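PDB 3E3V: regulatory protein RecX from Lactobacillus salivarius, which probably modulates the activity of the recombinase RecA. Local coordinates for residues Lys84-Ile89 and Lys149-Asp154; Tyr74-Met79 and Leu107-Asp112; Tyr30-Arg35 and Lys68-Ser73; Lys141-Leu146 and Thr158-Leu163. All blocks are in the same frame, centred on the assembly; numbering follows the deposited sequence.

Interaction 1 of 4, residues Lys84-Ile89 and Lys149-Asp154; sequences KGPKVI and KGFSYD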
# COMPACT_ATOMS: atom_id res chain seq x y z
N LYS A 84 -0.53 -9.17 -3.49
CA LYS A 84 -1.51 -8.64 -2.53
C LYS A 84 -2.70 -7.90 -3.18
O LYS A 84 -2.55 -7.25 -4.21
CB LYS A 84 -0.82 -7.71 -1.52
CG LYS A 84 0.30 -8.37 -0.71
CD LYS A 84 -0.17 -9.69 -0.11
CE LYS A 84 0.91 -10.31 0.77
NZ LYS A 84 2.18 -10.44 0.02
N GLY A 85 -3.87 -8.04 -2.56
CA GLY A 85 -5.07 -7.39 -3.05
C GLY A 85 -5.31 -6.08 -2.33
O GLY A 85 -4.60 -5.77 -1.38
N PRO A 86 -6.33 -5.30 -2.73
CA PRO A 86 -6.69 -4.00 -2.14
C PRO A 86 -6.70 -3.91 -0.63
O PRO A 86 -6.16 -2.96 -0.07
CB PRO A 86 -8.08 -3.72 -2.74
CG PRO A 86 -8.01 -4.41 -4.06
CD PRO A 86 -7.35 -5.72 -3.70
N LYS A 87 -7.32 -4.88 0.03
CA LYS A 87 -7.42 -4.84 1.48
C LYS A 87 -6.09 -4.87 2.23
O LYS A 87 -5.94 -4.18 3.24
CB LYS A 87 -8.32 -5.96 1.99
CG LYS A 87 -9.75 -5.87 1.49
CD LYS A 87 -10.59 -6.97 2.13
CE LYS A 87 -11.91 -7.18 1.41
NZ LYS A 87 -12.54 -8.44 1.91
N VAL A 88 -5.14 -5.66 1.75
CA VAL A 88 -3.85 -5.72 2.42
C VAL A 88 -3.05 -4.48 2.04
O VAL A 88 -2.35 -3.89 2.88
CB VAL A 88 -3.06 -7.01 2.04
CG1 VAL A 88 -1.65 -6.96 2.63
CG2 VAL A 88 -3.79 -8.24 2.62
N ILE A 89 -3.15 -4.05 0.79
CA ILE A 89 -2.44 -2.86 0.36
C ILE A 89 -2.89 -1.69 1.23
O ILE A 89 -2.09 -0.87 1.66
CB ILE A 89 -2.73 -2.56 -1.14
CG1 ILE A 89 -2.08 -3.66 -2.01
CG2 ILE A 89 -2.19 -1.19 -1.54
CD1 ILE A 89 -2.53 -3.68 -3.47
N LYS A 149 -4.99 -12.66 1.06
CA LYS A 149 -4.15 -11.73 0.33
C LYS A 149 -4.82 -10.37 0.10
O LYS A 149 -4.21 -9.45 -0.43
CB LYS A 149 -3.72 -12.33 -1.01
CG LYS A 149 -2.54 -13.28 -0.89
CD LYS A 149 -2.18 -13.88 -2.23
CE LYS A 149 -1.27 -15.08 -2.04
NZ LYS A 149 -0.07 -14.75 -1.22
N GLY A 150 -6.09 -10.24 0.48
CA GLY A 150 -6.75 -8.96 0.32
C GLY A 150 -7.76 -8.77 -0.80
O GLY A 150 -8.31 -7.68 -0.93
N PHE A 151 -8.02 -9.80 -1.60
CA PHE A 151 -9.01 -9.66 -2.68
C PHE A 151 -10.42 -9.87 -2.16
O PHE A 151 -10.65 -10.67 -1.26
CB PHE A 151 -8.69 -10.65 -3.81
CG PHE A 151 -7.41 -10.33 -4.53
CD1 PHE A 151 -7.37 -9.32 -5.49
CD2 PHE A 151 -6.23 -11.02 -4.24
CE1 PHE A 151 -6.18 -9.00 -6.16
CE2 PHE A 151 -5.03 -10.72 -4.89
CZ PHE A 151 -5.00 -9.71 -5.86
N SER A 152 -11.37 -9.13 -2.72
CA SER A 152 -12.77 -9.24 -2.28
C SER A 152 -13.47 -10.46 -2.88
O SER A 152 -13.05 -11.01 -3.90
CB SER A 152 -13.56 -7.99 -2.70
OG SER A 152 -13.83 -8.03 -4.09
N TYR A 153 -14.55 -10.88 -2.23
CA TYR A 153 -15.35 -12.01 -2.68
C TYR A 153 -15.71 -11.91 -4.15
O TYR A 153 -15.50 -12.85 -4.91
CB TYR A 153 -16.66 -12.10 -1.90
CG TYR A 153 -16.63 -12.91 -0.63
CD1 TYR A 153 -16.03 -14.18 -0.60
CD2 TYR A 153 -17.25 -12.44 0.53
CE1 TYR A 153 -16.07 -14.95 0.56
CE2 TYR A 153 -17.29 -13.21 1.68
CZ TYR A 153 -16.69 -14.46 1.69
OH TYR A 153 -16.74 -15.21 2.84
N ASP A 154 -16.29 -10.79 -4.55
CA ASP A 154 -16.70 -10.62 -5.95
C ASP A 154 -15.55 -10.80 -6.92
O ASP A 154 -15.69 -11.47 -7.93
CB ASP A 154 -17.33 -9.24 -6.18
CG ASP A 154 -18.63 -9.04 -5.41
OD1 ASP A 154 -19.25 -10.05 -5.00
OD2 ASP A 154 -19.04 -7.88 -5.22
O HOH W 1 -9.87 -10.32 1.57
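A Schellman motif closing helix 135-148 is pressed against the N-cap of helix 86-94, with Gly150 facing Gly85. Two backbone bonds stitch the pieces together: Gly85 N reaches Lys149 O almost straight (2.6 Å, N-H...O 173°), and Lys87 N, in the first turn of its helix, meets Gly150 O at 3.1 Å. The CA atoms of Gly85 and Gly150 approach to 4.1 Å, which leaves no room for a CB on either residue. Phe151 lays one ring face over this junction: Gly85 CA stands above the ring centre, 3.6 Å from the centroid, a CH-pi contact only 9° off the normal. Pro86 crosses the Phe151 side chain at about a right angle, its CD 4.0 Å from Phe151 CD1. Val88 CG2, anti to the carbonyl carbon, is thereby turned toward Lys149 O, 3.3 Å away. A water donates to Phe151 O and weakly accepts from Lys87 NZ, while Lys149 NZ pairs with Asp83. An alanine in place of Phe151 would probably leave Gly85 CA without its aromatic cover and open a gap beside Pro86 CD. Close glycine-to-glycine docking here joins the second and third of the helix-turn-helix-like three-helix units that characterise RecX.

Interaction 2 of 4, residues Tyr74-Met79 and Leu107-Asp112; sequences YVRTMM and LILYTD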
# COMPACT_ATOMS: atom_id res chain seq x y z
N TYR A 74 2.87 3.63 -3.96
CA TYR A 74 2.87 2.40 -3.19
C TYR A 74 1.94 1.41 -3.89
O TYR A 74 2.31 0.27 -4.13
CB TYR A 74 2.39 2.63 -1.75
CG TYR A 74 2.42 1.35 -0.92
CD1 TYR A 74 3.63 0.73 -0.60
CD2 TYR A 74 1.24 0.73 -0.51
CE1 TYR A 74 3.67 -0.48 0.10
CE2 TYR A 74 1.26 -0.48 0.19
CZ TYR A 74 2.48 -1.07 0.49
OH TYR A 74 2.51 -2.28 1.15
N VAL A 75 0.73 1.87 -4.22
CA VAL A 75 -0.26 1.04 -4.90
C VAL A 75 0.27 0.49 -6.23
O VAL A 75 0.10 -0.69 -6.54
CB VAL A 75 -1.58 1.84 -5.16
CG1 VAL A 75 -2.46 1.14 -6.21
CG2 VAL A 75 -2.35 1.98 -3.86
N ARG A 76 0.92 1.35 -7.01
CA ARG A 76 1.47 0.90 -8.28
C ARG A 76 2.56 -0.15 -8.02
O ARG A 76 2.64 -1.17 -8.70
CB ARG A 76 2.06 2.10 -9.05
CG ARG A 76 0.99 3.10 -9.53
CD ARG A 76 1.52 3.99 -10.66
NE ARG A 76 0.47 4.81 -11.27
CZ ARG A 76 0.12 6.02 -10.84
NH1 ARG A 76 0.73 6.56 -9.79
NH2 ARG A 76 -0.86 6.69 -11.44
N THR A 77 3.41 0.11 -7.04
CA THR A 77 4.45 -0.84 -6.69
C THR A 77 3.88 -2.21 -6.33
O THR A 77 4.28 -3.22 -6.91
CB THR A 77 5.30 -0.29 -5.53
OG1 THR A 77 6.04 0.85 -6.00
CG2 THR A 77 6.29 -1.36 -5.03
N MET A 78 2.92 -2.25 -5.40
CA MET A 78 2.31 -3.51 -5.00
C MET A 78 1.58 -4.22 -6.14
O MET A 78 1.62 -5.45 -6.23
CB MET A 78 1.37 -3.29 -3.80
CG MET A 78 2.08 -2.82 -2.51
SD MET A 78 3.45 -3.87 -1.94
CE MET A 78 2.53 -5.16 -1.16
N MET A 79 0.92 -3.47 -7.02
CA MET A 79 0.21 -4.03 -8.18
C MET A 79 1.22 -4.75 -9.08
O MET A 79 0.96 -5.83 -9.62
CB MET A 79 -0.45 -2.90 -9.00
CG MET A 79 -1.76 -2.33 -8.47
SD MET A 79 -2.26 -0.88 -9.45
CE MET A 79 -2.54 -1.58 -11.04
N LEU A 107 -6.25 3.49 -4.25
CA LEU A 107 -6.58 2.13 -4.63
C LEU A 107 -7.43 2.04 -5.88
O LEU A 107 -7.56 0.98 -6.49
CB LEU A 107 -7.23 1.40 -3.45
CG LEU A 107 -6.16 0.84 -2.49
CD1 LEU A 107 -6.75 0.46 -1.13
CD2 LEU A 107 -5.50 -0.36 -3.18
N ILE A 108 -7.99 3.18 -6.27
CA ILE A 108 -8.80 3.23 -7.48
C ILE A 108 -7.95 2.80 -8.67
O ILE A 108 -8.48 2.34 -9.69
CB ILE A 108 -9.32 4.66 -7.73
CG1 ILE A 108 -10.22 5.09 -6.57
CG2 ILE A 108 -10.04 4.71 -9.05
CD1 ILE A 108 -11.41 4.18 -6.33
N LEU A 109 -6.63 2.93 -8.55
CA LEU A 109 -5.74 2.53 -9.65
C LEU A 109 -5.70 1.02 -9.83
O LEU A 109 -5.39 0.53 -10.92
CB LEU A 109 -4.31 3.05 -9.40
CG LEU A 109 -4.12 4.57 -9.36
CD1 LEU A 109 -2.72 4.90 -8.85
CD2 LEU A 109 -4.35 5.17 -10.76
N TYR A 110 -6.03 0.28 -8.78
CA TYR A 110 -6.02 -1.18 -8.89
C TYR A 110 -7.40 -1.62 -9.39
O TYR A 110 -8.23 -2.10 -8.63
CB TYR A 110 -5.72 -1.84 -7.53
CG TYR A 110 -5.07 -3.20 -7.66
CD1 TYR A 110 -5.00 -3.83 -8.90
CD2 TYR A 110 -4.52 -3.84 -6.56
CE1 TYR A 110 -4.39 -5.05 -9.04
CE2 TYR A 110 -3.91 -5.07 -6.68
CZ TYR A 110 -3.84 -5.68 -7.93
OH TYR A 110 -3.23 -6.90 -8.08
N THR A 111 -7.61 -1.43 -10.69
CA THR A 111 -8.87 -1.76 -11.36
C THR A 111 -9.23 -3.23 -11.21
O THR A 111 -8.37 -4.08 -10.95
CB THR A 111 -8.81 -1.39 -12.87
OG1 THR A 111 -7.81 -2.19 -13.52
CG2 THR A 111 -8.45 0.09 -13.05
N ASP A 112 -10.52 -3.52 -11.39
CA ASP A 112 -11.01 -4.89 -11.27
C ASP A 112 -10.32 -5.83 -12.24
O ASP A 112 -9.88 -6.91 -11.86
CB ASP A 112 -12.52 -4.95 -11.49
CG ASP A 112 -13.30 -4.39 -10.32
OD1 ASP A 112 -12.68 -3.91 -9.35
OD2 ASP A 112 -14.54 -4.43 -10.36
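Met79 and Tyr110 slide past each other in opposite directions, with CG of the methionine over one face of the tyrosine ring. Met79 CG stands above the ring centre, 3.5 Å from the centroid and 10° off the normal, as a CH-pi contact. The sulfur follows more obliquely: Met79 SD is 4.5 Å from the Tyr110 centroid, a Met-aromatic contact. A bend at chi3 (64°) swings Met79 CE to 3.5 Å from Leu109 O. Arg76, extended from CG to NE, offers a face of its guanidinium to Leu109, whose CD1 lies over the centre, 3.6 Å from Arg76 CZ; an apolar methyl thus covers one face of a charged flat group, which also has a long, weak ion pair with Glu72. Val75 meets the first and third residues of the turn. Its CG2 meets Leu107 CD2 at 4.0 Å, the side chains at about a right angle, and its CG1 faces Leu109 CB at 4.2 Å. Ile89 and Phe151 also pack on Tyr110. Van der Waals and face contacts carry the interface, with no hydrogen bond between the segments, and they fit a type I turn from Leu107 to Tyr110, leading to the Thr111 N-cap of helix 112-129, onto helix 67-81 of the second three-helix RecX unit.

Interaction 3 of 4, residues Tyr30-Arg35 and Lys68-Ser73; sequences YQLRTR and KNYAES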
# COMPACT_ATOMS: atom_id res chain seq x y z
N TYR A 30 16.56 9.90 0.20
CA TYR A 30 16.62 8.48 -0.12
C TYR A 30 15.23 8.02 -0.57
O TYR A 30 14.89 8.10 -1.75
CB TYR A 30 17.08 7.70 1.11
N GLN A 31 14.43 7.57 0.39
CA GLN A 31 13.08 7.07 0.10
C GLN A 31 11.98 8.11 0.18
O GLN A 31 12.20 9.26 0.56
CB GLN A 31 12.75 5.92 1.06
CG GLN A 31 13.50 4.62 0.75
CD GLN A 31 13.31 3.56 1.83
OE1 GLN A 31 13.93 3.61 2.89
NE2 GLN A 31 12.43 2.60 1.56
N LEU A 32 10.78 7.69 -0.19
CA LEU A 32 9.60 8.53 -0.14
C LEU A 32 9.04 8.29 1.27
O LEU A 32 9.16 7.18 1.79
CB LEU A 32 8.60 8.09 -1.22
CG LEU A 32 7.72 9.14 -1.91
CD1 LEU A 32 8.59 10.12 -2.69
CD2 LEU A 32 6.75 8.45 -2.87
N ARG A 33 8.45 9.30 1.90
CA ARG A 33 7.92 9.14 3.25
C ARG A 33 6.55 9.79 3.43
O ARG A 33 6.28 10.83 2.84
CB ARG A 33 8.89 9.76 4.28
CG ARG A 33 10.30 9.19 4.26
CD ARG A 33 10.31 7.73 4.70
NE ARG A 33 11.65 7.17 4.73
CZ ARG A 33 11.91 5.86 4.80
NH1 ARG A 33 10.92 4.98 4.85
NH2 ARG A 33 13.17 5.44 4.82
N THR A 34 5.69 9.16 4.24
CA THR A 34 4.36 9.71 4.48
C THR A 34 4.58 10.89 5.40
O THR A 34 5.64 11.03 5.99
CB THR A 34 3.41 8.73 5.23
OG1 THR A 34 3.87 8.56 6.58
CG2 THR A 34 3.34 7.37 4.54
N ARG A 35 3.56 11.74 5.52
CA ARG A 35 3.65 12.90 6.40
C ARG A 35 3.96 12.44 7.82
O ARG A 35 4.87 12.95 8.46
CB ARG A 35 2.33 13.68 6.38
CG ARG A 35 2.26 14.78 7.43
CD ARG A 35 0.98 15.60 7.31
NE ARG A 35 0.88 16.59 8.37
CZ ARG A 35 0.04 17.62 8.38
NH1 ARG A 35 -0.80 17.80 7.36
NH2 ARG A 35 0.02 18.46 9.40
N LYS A 68 -0.81 11.88 -1.21
CA LYS A 68 -1.53 11.35 -2.37
C LYS A 68 -0.53 10.66 -3.30
O LYS A 68 -0.79 9.57 -3.81
CB LYS A 68 -2.25 12.47 -3.12
CG LYS A 68 -2.80 12.07 -4.48
CD LYS A 68 -3.44 13.28 -5.17
CE LYS A 68 -3.20 13.26 -6.68
NZ LYS A 68 -3.82 12.08 -7.33
N ASN A 69 0.62 11.29 -3.50
CA ASN A 69 1.65 10.72 -4.34
C ASN A 69 2.29 9.49 -3.67
O ASN A 69 2.61 8.51 -4.33
CB ASN A 69 2.73 11.76 -4.64
CG ASN A 69 3.86 11.19 -5.46
OD1 ASN A 69 3.65 10.70 -6.57
ND2 ASN A 69 5.07 11.24 -4.92
N TYR A 70 2.48 9.56 -2.35
CA TYR A 70 3.05 8.41 -1.64
C TYR A 70 2.16 7.19 -1.87
O TYR A 70 2.61 6.15 -2.35
CB TYR A 70 3.12 8.67 -0.14
CG TYR A 70 3.79 7.53 0.62
CD1 TYR A 70 5.17 7.52 0.83
CD2 TYR A 70 3.05 6.43 1.08
CE1 TYR A 70 5.81 6.45 1.48
CE2 TYR A 70 3.68 5.36 1.72
CZ TYR A 70 5.05 5.37 1.92
OH TYR A 70 5.68 4.33 2.56
N ALA A 71 0.89 7.33 -1.52
CA ALA A 71 -0.09 6.25 -1.65
C ALA A 71 -0.22 5.71 -3.07
O ALA A 71 -0.34 4.51 -3.27
CB ALA A 71 -1.46 6.73 -1.14
N GLU A 72 -0.21 6.60 -4.07
CA GLU A 72 -0.34 6.14 -5.44
C GLU A 72 0.85 5.30 -5.91
O GLU A 72 0.67 4.29 -6.59
CB GLU A 72 -0.56 7.33 -6.38
CG GLU A 72 -2.03 7.62 -6.62
CD GLU A 72 -2.27 8.86 -7.45
OE1 GLU A 72 -1.52 9.07 -8.43
OE2 GLU A 72 -3.22 9.61 -7.14
N SER A 73 2.06 5.71 -5.56
CA SER A 73 3.23 4.96 -5.98
C SER A 73 3.29 3.63 -5.22
O SER A 73 3.70 2.60 -5.77
CB SER A 73 4.49 5.78 -5.73
OG SER A 73 4.59 6.10 -4.36
O HOH W 2 8.60 4.54 2.81
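Tyr70 overlaps Thr34 face-on: Thr34 CG2 lies over one side of the ring, offset toward the rim, 3.6 Å from the centroid and 15° off the normal, a CH-pi contact. CB of Tyr70 already points toward the loop, and CG stands anti to the backbone N (chi1 -176°). At the ring edge, near its plane, Leu32 O comes to 3.4 Å from Tyr70 CE1. A water beside the same edge ties the two together, donating to Leu32 O at 2.9 Å and also hydrogen-bonded to Tyr70 OH at 2.9 Å. Thr34 is the N-cap of helix 35-39: its side chain caps a backbone N of the first turn and its own N is bonded to Glu37 OE1, consistent with a capping box, while Lys96 O is a further partner of OG1. The contact thus sets the loop between helices 14-29 and 35-39 of the first three-helix RecX unit, of the helix-turn-helix clan, against helix 67-81 of the second. An alanine in place of Tyr70 would probably leave Thr34 CG2 without the ring beneath it and the water on Leu32 O without its hydroxyl partner. Leu32 slides past the tyrosine in the opposite direction, its CB 4.0 Å from Tyr70 CD1. Farther out, Leu32 CD2 touches polar atoms of the same helix, 3.5 Å from Ser73 OG and 3.8 Å from Asn69 ND2, on the exposed side of the contact.

Interaction 4 of 4, residues Lys141-Leu146 and Thr158-Leu163; sequences KIKQSL and TIIQEL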
# COMPACT_ATOMS: atom_id res chain seq x y z
N LYS A 141 -9.47 -23.89 -1.27
CA LYS A 141 -8.12 -23.49 -0.91
C LYS A 141 -7.71 -22.23 -1.68
O LYS A 141 -7.09 -21.34 -1.13
CB LYS A 141 -7.11 -24.61 -1.22
CG LYS A 141 -7.19 -25.83 -0.30
CD LYS A 141 -6.18 -26.88 -0.75
CE LYS A 141 -6.10 -28.08 0.20
NZ LYS A 141 -7.43 -28.71 0.35
N ILE A 142 -8.06 -22.17 -2.96
CA ILE A 142 -7.70 -21.00 -3.77
C ILE A 142 -8.43 -19.74 -3.29
O ILE A 142 -7.82 -18.69 -3.13
CB ILE A 142 -7.98 -21.26 -5.29
CG1 ILE A 142 -7.03 -22.37 -5.80
CG2 ILE A 142 -7.74 -20.01 -6.09
CD1 ILE A 142 -7.37 -22.89 -7.19
N LYS A 143 -9.74 -19.85 -3.04
CA LYS A 143 -10.52 -18.71 -2.55
C LYS A 143 -9.93 -18.20 -1.24
O LYS A 143 -9.83 -17.00 -1.01
CB LYS A 143 -11.97 -19.13 -2.31
CG LYS A 143 -12.78 -19.33 -3.58
CD LYS A 143 -13.89 -20.35 -3.37
CE LYS A 143 -14.81 -20.43 -4.57
NZ LYS A 143 -15.56 -19.14 -4.73
N GLN A 144 -9.57 -19.15 -0.38
CA GLN A 144 -9.01 -18.87 0.93
C GLN A 144 -7.70 -18.10 0.81
O GLN A 144 -7.47 -17.09 1.49
CB GLN A 144 -8.79 -20.20 1.66
CG GLN A 144 -8.40 -20.10 3.12
CD GLN A 144 -8.21 -21.47 3.75
OE1 GLN A 144 -9.12 -22.32 3.69
NE2 GLN A 144 -7.04 -21.71 4.34
N SER A 145 -6.83 -18.58 -0.07
CA SER A 145 -5.54 -17.93 -0.28
C SER A 145 -5.74 -16.49 -0.78
O SER A 145 -5.11 -15.55 -0.28
CB SER A 145 -4.72 -18.74 -1.30
OG SER A 145 -3.45 -18.13 -1.51
N LEU A 146 -6.63 -16.31 -1.75
CA LEU A 146 -6.91 -14.98 -2.30
C LEU A 146 -7.53 -14.04 -1.26
O LEU A 146 -7.28 -12.83 -1.27
CB LEU A 146 -7.83 -15.10 -3.53
CG LEU A 146 -7.21 -15.76 -4.75
CD1 LEU A 146 -8.27 -16.08 -5.79
CD2 LEU A 146 -6.16 -14.84 -5.32
N THR A 158 -15.04 -13.86 -9.79
CA THR A 158 -14.72 -13.59 -11.19
C THR A 158 -13.43 -14.34 -11.56
O THR A 158 -13.29 -14.84 -12.67
CB THR A 158 -14.56 -12.08 -11.41
OG1 THR A 158 -15.77 -11.43 -11.02
CG2 THR A 158 -14.25 -11.75 -12.89
N ILE A 159 -12.49 -14.41 -10.62
CA ILE A 159 -11.23 -15.12 -10.86
C ILE A 159 -11.52 -16.61 -11.06
O ILE A 159 -10.98 -17.24 -11.97
CB ILE A 159 -10.26 -14.95 -9.68
CG1 ILE A 159 -9.70 -13.52 -9.67
CG2 ILE A 159 -9.15 -15.99 -9.75
CD1 ILE A 159 -9.01 -13.12 -8.35
N ILE A 160 -12.39 -17.16 -10.20
CA ILE A 160 -12.78 -18.56 -10.26
C ILE A 160 -13.47 -18.88 -11.59
O ILE A 160 -13.24 -19.95 -12.17
CB ILE A 160 -13.74 -18.93 -9.10
CG1 ILE A 160 -13.02 -18.77 -7.76
CG2 ILE A 160 -14.24 -20.36 -9.26
CD1 ILE A 160 -11.78 -19.63 -7.62
N GLN A 161 -14.31 -17.97 -12.07
CA GLN A 161 -15.01 -18.18 -13.34
C GLN A 161 -13.97 -18.19 -14.46
O GLN A 161 -14.05 -18.98 -15.40
CB GLN A 161 -16.04 -17.06 -13.58
CG GLN A 161 -16.70 -17.04 -14.96
CD GLN A 161 -17.77 -15.96 -15.10
OE1 GLN A 161 -17.77 -14.96 -14.36
NE2 GLN A 161 -18.68 -16.14 -16.06
N GLU A 162 -12.98 -17.32 -14.32
CA GLU A 162 -11.91 -17.20 -15.30
C GLU A 162 -11.04 -18.46 -15.33
O GLU A 162 -10.71 -18.97 -16.41
CB GLU A 162 -11.03 -15.99 -14.96
CG GLU A 162 -10.49 -15.25 -16.17
CD GLU A 162 -11.61 -14.71 -17.03
OE1 GLU A 162 -12.50 -14.02 -16.48
OE2 GLU A 162 -11.61 -14.98 -18.26
N LEU A 163 -10.69 -18.95 -14.15
CA LEU A 163 -9.86 -20.14 -14.01
C LEU A 163 -10.51 -21.37 -14.63
O LEU A 163 -9.83 -22.18 -15.26
CB LEU A 163 -9.58 -20.42 -12.53
CG LEU A 163 -8.64 -21.59 -12.22
CD1 LEU A 163 -7.19 -21.17 -12.48
CD2 LEU A 163 -8.81 -22.02 -10.76
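No ring or other flat group takes part where Ile142, Lys143 and Leu146 meet Ile159, Ile160 and Leu163, so faces and edges give way to branched aliphatic tips. Two pairs reach toward each other tip to tip: Ile142 CD1 and Leu163 CD2 at 3.9 Å, and Leu146 CD1 and Ile159 CD1 at 4.0 Å. Beside them Ile160 turns its CD1 by a bend at chi2 (-59°), bringing that methyl 4.3 Å from Ile142 CG2 and 4.2 Å from Lys143 CG. Lys143 crosses Ile160 at about a right angle, with its CE and NZ both near Ile160 CG1; the ammonium has a long, weak ion pair with Asp157. The segment axes pass 11.2 Å apart at their closest, with 138° between their directions, a separation spanned by the leucine and isoleucine side chains. Helix 112-129 completes the third three-helix unit, with Ala123 and Leu126 packing on Ile142, while Phe151 touches Leu146. Because the buried part is aliphatic and lacks directional bonds, the crossing of the two helices probably depends on the fit of methyl and methylene groups, with the charge of Lys143 confined to the margin.

Overall arrangement
Interaction 4 is buried within the third three-helix unit and wholly aliphatic apart from a lysine at its border, whereas interaction 1 is partly buried, joins the second and third units and depends on two backbone bonds, each with a glycine at one end. The two meet at Phe151 N and Leu146 O, a probable hydrogen bond. Interaction 2, also partly buried, touches interaction 1 through Tyr110, Leu107 and Tyr74. Interactions 2 and 3 share helix 67-81 and are linked by Leu109 against Glu72. Interaction 3, between the first and second units, lies at the surface and, like interaction 1, includes a bridging water; its centre is about 32 Å from that of interaction 4.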